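Long-range contact in diguanylate cyclase (Xanthomonas campestris pv. campestris, PDB 5H5O), which binds cyclic GMP through its cyclic nucleotide-binding domain, the part present here, and probably makes cyclic di-GMP from two GTP through a GGDEF domain: residues L55-L69 against F112-Q125. Sequence-based numbering, arbitrary orientation.
With PCG (cyclic guanosine monophosphate), chain C.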
# COMPACT_ATOMS: atom_id res chain seq x y z
N LEU A 55 3.45 -14.63 -18.57
CA LEU A 55 4.25 -13.58 -17.97
C LEU A 55 5.65 -14.06 -17.64
O LEU A 55 5.88 -15.25 -17.40
CB LEU A 55 3.55 -13.05 -16.72
CG LEU A 55 2.16 -12.48 -17.01
CD1 LEU A 55 1.39 -12.20 -15.73
CD2 LEU A 55 2.29 -11.22 -17.87
N MSE A 56 6.59 -13.13 -17.65
CA MSE A 56 7.94 -13.36 -17.14
C MSE A 56 7.89 -13.84 -15.69
O MSE A 56 7.06 -13.40 -14.90
CB MSE A 56 8.72 -12.05 -17.19
CG MSE A 56 9.06 -11.57 -18.58
SE MSE A 56 10.52 -12.62 -19.26
CE MSE A 56 11.98 -11.82 -18.23
N LEU A 57 8.80 -14.75 -15.34
CA LEU A 57 9.03 -15.06 -13.93
C LEU A 57 9.74 -13.90 -13.23
O LEU A 57 10.49 -13.17 -13.86
CB LEU A 57 9.87 -16.31 -13.78
CG LEU A 57 9.25 -17.62 -14.24
CD1 LEU A 57 10.30 -18.73 -14.17
CD2 LEU A 57 8.06 -17.93 -13.38
N LYS A 58 9.48 -13.75 -11.93
CA LYS A 58 10.26 -12.82 -11.11
C LYS A 58 11.15 -13.61 -10.17
O LYS A 58 10.71 -14.60 -9.57
CB LYS A 58 9.36 -11.88 -10.32
CG LYS A 58 8.88 -10.68 -11.09
CD LYS A 58 8.17 -9.69 -10.16
CE LYS A 58 7.70 -8.45 -10.91
NZ LYS A 58 6.88 -7.55 -10.04
N HIS A 59 12.39 -13.15 -10.04
CA HIS A 59 13.40 -13.85 -9.26
C HIS A 59 13.78 -12.99 -8.07
O HIS A 59 14.22 -11.84 -8.24
CB HIS A 59 14.62 -14.11 -10.14
CG HIS A 59 14.27 -14.76 -11.43
ND1 HIS A 59 13.93 -16.10 -11.52
CD2 HIS A 59 14.16 -14.27 -12.69
CE1 HIS A 59 13.64 -16.40 -12.77
NE2 HIS A 59 13.78 -15.30 -13.50
N LEU A 60 13.57 -13.52 -6.88
CA LEU A 60 13.82 -12.73 -5.67
C LEU A 60 14.99 -13.32 -4.90
O LEU A 60 14.93 -14.47 -4.44
CB LEU A 60 12.56 -12.64 -4.79
CG LEU A 60 11.51 -11.59 -5.19
CD1 LEU A 60 10.95 -11.80 -6.60
CD2 LEU A 60 10.37 -11.57 -4.18
N GLY A 61 16.05 -12.53 -4.77
CA GLY A 61 17.22 -12.94 -4.01
C GLY A 61 17.27 -12.32 -2.61
O GLY A 61 16.35 -11.59 -2.23
N PRO A 62 18.35 -12.59 -1.86
CA PRO A 62 18.49 -12.21 -0.45
C PRO A 62 18.07 -10.78 -0.13
O PRO A 62 18.44 -9.84 -0.84
CB PRO A 62 19.98 -12.41 -0.21
CG PRO A 62 20.33 -13.61 -1.10
CD PRO A 62 19.46 -13.45 -2.32
N GLY A 63 17.28 -10.60 0.92
CA GLY A 63 16.83 -9.26 1.27
C GLY A 63 15.55 -8.80 0.58
O GLY A 63 14.98 -7.76 0.94
N GLU A 64 15.07 -9.56 -0.41
CA GLU A 64 13.81 -9.22 -1.06
C GLU A 64 12.62 -9.87 -0.36
O GLU A 64 12.72 -10.99 0.15
CB GLU A 64 13.84 -9.57 -2.55
CG GLU A 64 14.70 -8.63 -3.39
CD GLU A 64 14.85 -9.10 -4.83
OE1 GLU A 64 13.93 -8.86 -5.63
OE2 GLU A 64 15.88 -9.73 -5.16
N PHE A 65 11.49 -9.17 -0.35
CA PHE A 65 10.31 -9.63 0.36
C PHE A 65 9.12 -9.83 -0.57
O PHE A 65 9.08 -9.26 -1.65
CB PHE A 65 9.94 -8.66 1.48
CG PHE A 65 9.41 -7.34 0.98
CD1 PHE A 65 8.04 -7.17 0.75
CD2 PHE A 65 10.26 -6.27 0.77
CE1 PHE A 65 7.54 -5.96 0.30
CE2 PHE A 65 9.76 -5.05 0.33
CZ PHE A 65 8.39 -4.90 0.09
N PHE A 66 8.18 -10.66 -0.15
CA PHE A 66 7.01 -10.95 -0.98
C PHE A 66 5.95 -11.55 -0.10
O PHE A 66 6.25 -12.04 0.99
CB PHE A 66 7.36 -11.93 -2.11
CG PHE A 66 7.89 -13.27 -1.64
CD1 PHE A 66 7.05 -14.38 -1.56
CD2 PHE A 66 9.23 -13.44 -1.31
CE1 PHE A 66 7.54 -15.63 -1.15
CE2 PHE A 66 9.72 -14.69 -0.89
CZ PHE A 66 8.89 -15.78 -0.82
N GLY A 67 4.71 -11.52 -0.56
CA GLY A 67 3.62 -12.09 0.20
C GLY A 67 2.95 -11.14 1.17
O GLY A 67 2.06 -11.55 1.92
N GLU A 68 3.37 -9.87 1.16
CA GLU A 68 2.80 -8.87 2.07
C GLU A 68 1.31 -8.62 1.79
O GLU A 68 0.56 -8.30 2.71
CB GLU A 68 3.61 -7.57 2.10
CG GLU A 68 3.38 -6.57 0.94
CD GLU A 68 3.90 -7.06 -0.41
OE1 GLU A 68 4.49 -8.16 -0.48
OE2 GLU A 68 3.73 -6.33 -1.41
N LEU A 69 0.88 -8.81 0.54
CA LEU A 69 -0.54 -8.72 0.19
C LEU A 69 -1.37 -9.77 0.93
O LEU A 69 -2.44 -9.45 1.48
CB LEU A 69 -0.75 -8.90 -1.32
CG LEU A 69 -0.05 -7.92 -2.26
CD1 LEU A 69 -0.42 -8.20 -3.72
CD2 LEU A 69 -0.36 -6.47 -1.89
N PHE A 112 7.94 0.76 6.39
CA PHE A 112 7.86 -0.43 5.56
C PHE A 112 6.59 -0.42 4.71
O PHE A 112 6.64 -0.75 3.52
CB PHE A 112 7.93 -1.71 6.40
CG PHE A 112 7.49 -2.93 5.64
CD1 PHE A 112 8.34 -3.54 4.72
CD2 PHE A 112 6.22 -3.46 5.84
CE1 PHE A 112 7.93 -4.66 4.01
CE2 PHE A 112 5.80 -4.58 5.13
CZ PHE A 112 6.66 -5.18 4.21
N LEU A 113 5.45 -0.07 5.30
CA LEU A 113 4.19 -0.12 4.55
C LEU A 113 4.20 0.89 3.41
O LEU A 113 3.64 0.67 2.33
CB LEU A 113 3.01 0.16 5.49
CG LEU A 113 2.68 -0.95 6.48
CD1 LEU A 113 1.60 -0.51 7.48
CD2 LEU A 113 2.24 -2.21 5.74
N ARG A 114 4.81 2.03 3.68
CA ARG A 114 4.98 3.07 2.69
C ARG A 114 5.79 2.55 1.50
O ARG A 114 5.39 2.70 0.34
CB ARG A 114 5.68 4.24 3.35
CG ARG A 114 5.77 5.47 2.53
CD ARG A 114 5.94 6.66 3.45
NE ARG A 114 6.26 7.86 2.69
CZ ARG A 114 6.69 8.98 3.25
NH1 ARG A 114 6.84 9.05 4.57
NH2 ARG A 114 6.97 10.03 2.49
N ARG A 115 6.94 1.93 1.79
CA ARG A 115 7.75 1.32 0.75
C ARG A 115 6.99 0.22 0.01
O ARG A 115 7.17 0.06 -1.19
CB ARG A 115 9.08 0.79 1.29
CG ARG A 115 10.00 1.86 1.84
CD ARG A 115 11.48 1.48 1.62
NE ARG A 115 11.72 0.04 1.69
CZ ARG A 115 11.68 -0.66 2.82
NH1 ARG A 115 11.38 -0.05 3.96
NH2 ARG A 115 11.90 -1.97 2.80
N SER A 116 6.14 -0.52 0.71
CA SER A 116 5.32 -1.54 0.06
C SER A 116 4.39 -0.96 -1.01
O SER A 116 4.31 -1.47 -2.13
CB SER A 116 4.47 -2.28 1.10
OG SER A 116 5.28 -3.14 1.88
N ILE A 117 3.66 0.09 -0.63
CA ILE A 117 2.73 0.76 -1.55
C ILE A 117 3.41 1.19 -2.85
O ILE A 117 2.88 0.94 -3.93
CB ILE A 117 2.08 1.98 -0.89
CG1 ILE A 117 1.07 1.52 0.15
CG2 ILE A 117 1.38 2.86 -1.93
CD1 ILE A 117 0.75 2.57 1.20
N VAL A 118 4.58 1.82 -2.74
CA VAL A 118 5.34 2.20 -3.92
C VAL A 118 5.64 0.97 -4.79
O VAL A 118 5.41 1.00 -6.00
CB VAL A 118 6.67 2.88 -3.55
CG1 VAL A 118 7.46 3.18 -4.82
CG2 VAL A 118 6.42 4.17 -2.75
N ARG A 119 6.12 -0.10 -4.17
CA ARG A 119 6.45 -1.32 -4.91
C ARG A 119 5.20 -1.86 -5.62
O ARG A 119 5.25 -2.19 -6.80
CB ARG A 119 7.06 -2.37 -3.98
CG ARG A 119 7.89 -3.45 -4.69
CD ARG A 119 8.00 -4.74 -3.87
NE ARG A 119 6.69 -5.39 -3.72
CZ ARG A 119 6.49 -6.70 -3.69
NH1 ARG A 119 7.51 -7.56 -3.78
NH2 ARG A 119 5.25 -7.16 -3.56
N VAL A 120 4.09 -1.93 -4.89
CA VAL A 120 2.87 -2.55 -5.39
C VAL A 120 2.18 -1.73 -6.48
O VAL A 120 1.60 -2.30 -7.41
CB VAL A 120 1.91 -2.88 -4.23
CG1 VAL A 120 0.55 -3.34 -4.75
CG2 VAL A 120 2.53 -3.96 -3.35
N VAL A 121 2.24 -0.41 -6.38
CA VAL A 121 1.69 0.43 -7.44
C VAL A 121 2.54 0.28 -8.70
O VAL A 121 2.04 0.39 -9.82
CB VAL A 121 1.56 1.91 -6.99
CG1 VAL A 121 1.29 2.83 -8.17
CG2 VAL A 121 0.46 2.02 -5.95
N ASN A 122 3.81 -0.05 -8.49
CA ASN A 122 4.72 -0.32 -9.60
C ASN A 122 4.84 -1.81 -9.92
O ASN A 122 5.86 -2.26 -10.43
CB ASN A 122 6.11 0.25 -9.29
CG ASN A 122 6.13 1.77 -9.27
OD1 ASN A 122 5.23 2.42 -9.80
ND2 ASN A 122 7.16 2.34 -8.66
N ASN A 123 3.78 -2.57 -9.64
CA ASN A 123 3.79 -4.02 -9.89
C ASN A 123 2.71 -4.52 -10.85
O ASN A 123 2.24 -3.78 -11.72
CB ASN A 123 3.78 -4.81 -8.58
CG ASN A 123 2.38 -5.21 -8.15
OD1 ASN A 123 2.20 -5.83 -7.10
ND2 ASN A 123 1.39 -4.85 -8.95
N GLU A 124 2.32 -5.79 -10.70
CA GLU A 124 1.40 -6.44 -11.63
C GLU A 124 2.06 -6.72 -12.97
O GLU A 124 2.26 -5.81 -13.77
CB GLU A 124 0.15 -5.59 -11.83
CG GLU A 124 -1.07 -6.39 -12.27
CD GLU A 124 -1.22 -7.69 -11.50
OE1 GLU A 124 -0.18 -8.29 -11.15
OE2 GLU A 124 -2.36 -8.09 -11.23
N GLN A 125 2.37 -7.99 -13.21
CA GLN A 125 3.01 -8.42 -14.45
C GLN A 125 1.96 -8.81 -15.49
O GLN A 125 1.04 -8.04 -15.78
CB GLN A 125 3.97 -9.58 -14.19
CG GLN A 125 5.22 -9.55 -15.06
CD GLN A 125 6.34 -10.42 -14.52
OE1 GLN A 125 6.17 -11.62 -14.34
NE2 GLN A 125 7.49 -9.81 -14.27
PA PCG C . 1.05 -12.38 -2.63
O1A PCG C . 0.99 -12.80 -1.20
O2A PCG C . -0.03 -12.00 -3.59
O5' PCG C . 1.79 -13.38 -3.03
C5' PCG C . 2.35 -13.24 -4.34
C4' PCG C . 3.25 -12.04 -4.21
O4' PCG C . 3.97 -11.54 -5.31
C3' PCG C . 2.51 -10.85 -3.68
O3' PCG C . 1.88 -11.21 -2.42
C2' PCG C . 3.61 -9.83 -3.69
O2' PCG C . 4.39 -9.72 -2.49
C1' PCG C . 4.53 -10.33 -4.82
N9 PCG C . 4.70 -9.67 -6.16
C8 PCG C . 5.88 -9.43 -6.74
N7 PCG C . 5.73 -8.82 -7.93
C5 PCG C . 4.44 -8.65 -8.14
C6 PCG C . 3.59 -8.06 -9.21
O6 PCG C . 4.13 -7.57 -10.21
N1 PCG C . 2.24 -8.06 -9.05
C2 PCG C . 1.64 -8.59 -7.96
N2 PCG C . 0.29 -8.56 -7.87
N3 PCG C . 2.36 -9.16 -6.92
C4 PCG C . 3.73 -9.21 -6.97
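The cyclic GMP pocket of this cyclic nucleotide-binding domain is closed where Glu68, at the start of the short helix 68-72, meets Arg119 of helix 106-121 beside the ribose 2'-hydroxyl. Their salt bridge runs from Glu68 OE2 to Arg119 NH2 at 2.8 Å, with the carboxylate and guanidinium planes 75° apart. The carboxylate divides its work: OE2 takes the arginine, while OE1 accepts the ribose hydroxyl O2' at 2.5 Å. That hydroxyl also receives the N-H of Gly67, the N-cap residue of the short helix, and a weak bond from Arg119 NH2, so three protein groups grip one oxygen. Glu68 is bent at chi2, which folds its carboxylate back to the ligand and the arginine. In the cupin-type beta-roll of this family, strand 65-66 and the short helix belong to the phosphate-binding cassette, which continues to Arg78 and Ser79; these and His76 also hydrogen-bond the ligand. Beside this polar cluster Phe65 CE1 lies over one face of the Arg119 guanidinium, toward its rim, the two planes 21° apart. Phe112 meets Phe65 in a T-shaped (edge-to-face) pair, its CE1 poised over the ring centre and the centroids 5.2 Å apart. Phe112, its CG turned away from the backbone N (chi1 164°), sends its ring out from the helix to Phe65. Val120 CG2 packs against Leu69 CD2 at 4.1 Å. Past the helix end, in the poorly ordered residues 123-125, Asn123 lies over one face of the guanine. At the edge of the base, extended Lys58 reaches in from strand 58-60, its NZ giving hydrogen bonds to N7 (2.7 Å) and O6, while Glu124 OE1 accepts from N1 at 3.2 Å. Both methyls of Leu55 rest on the backbone carbonyl carbon of Gln125. On its other side helix 106-121 packs against the second subunit, Ile117 meeting Ile117 of that chain.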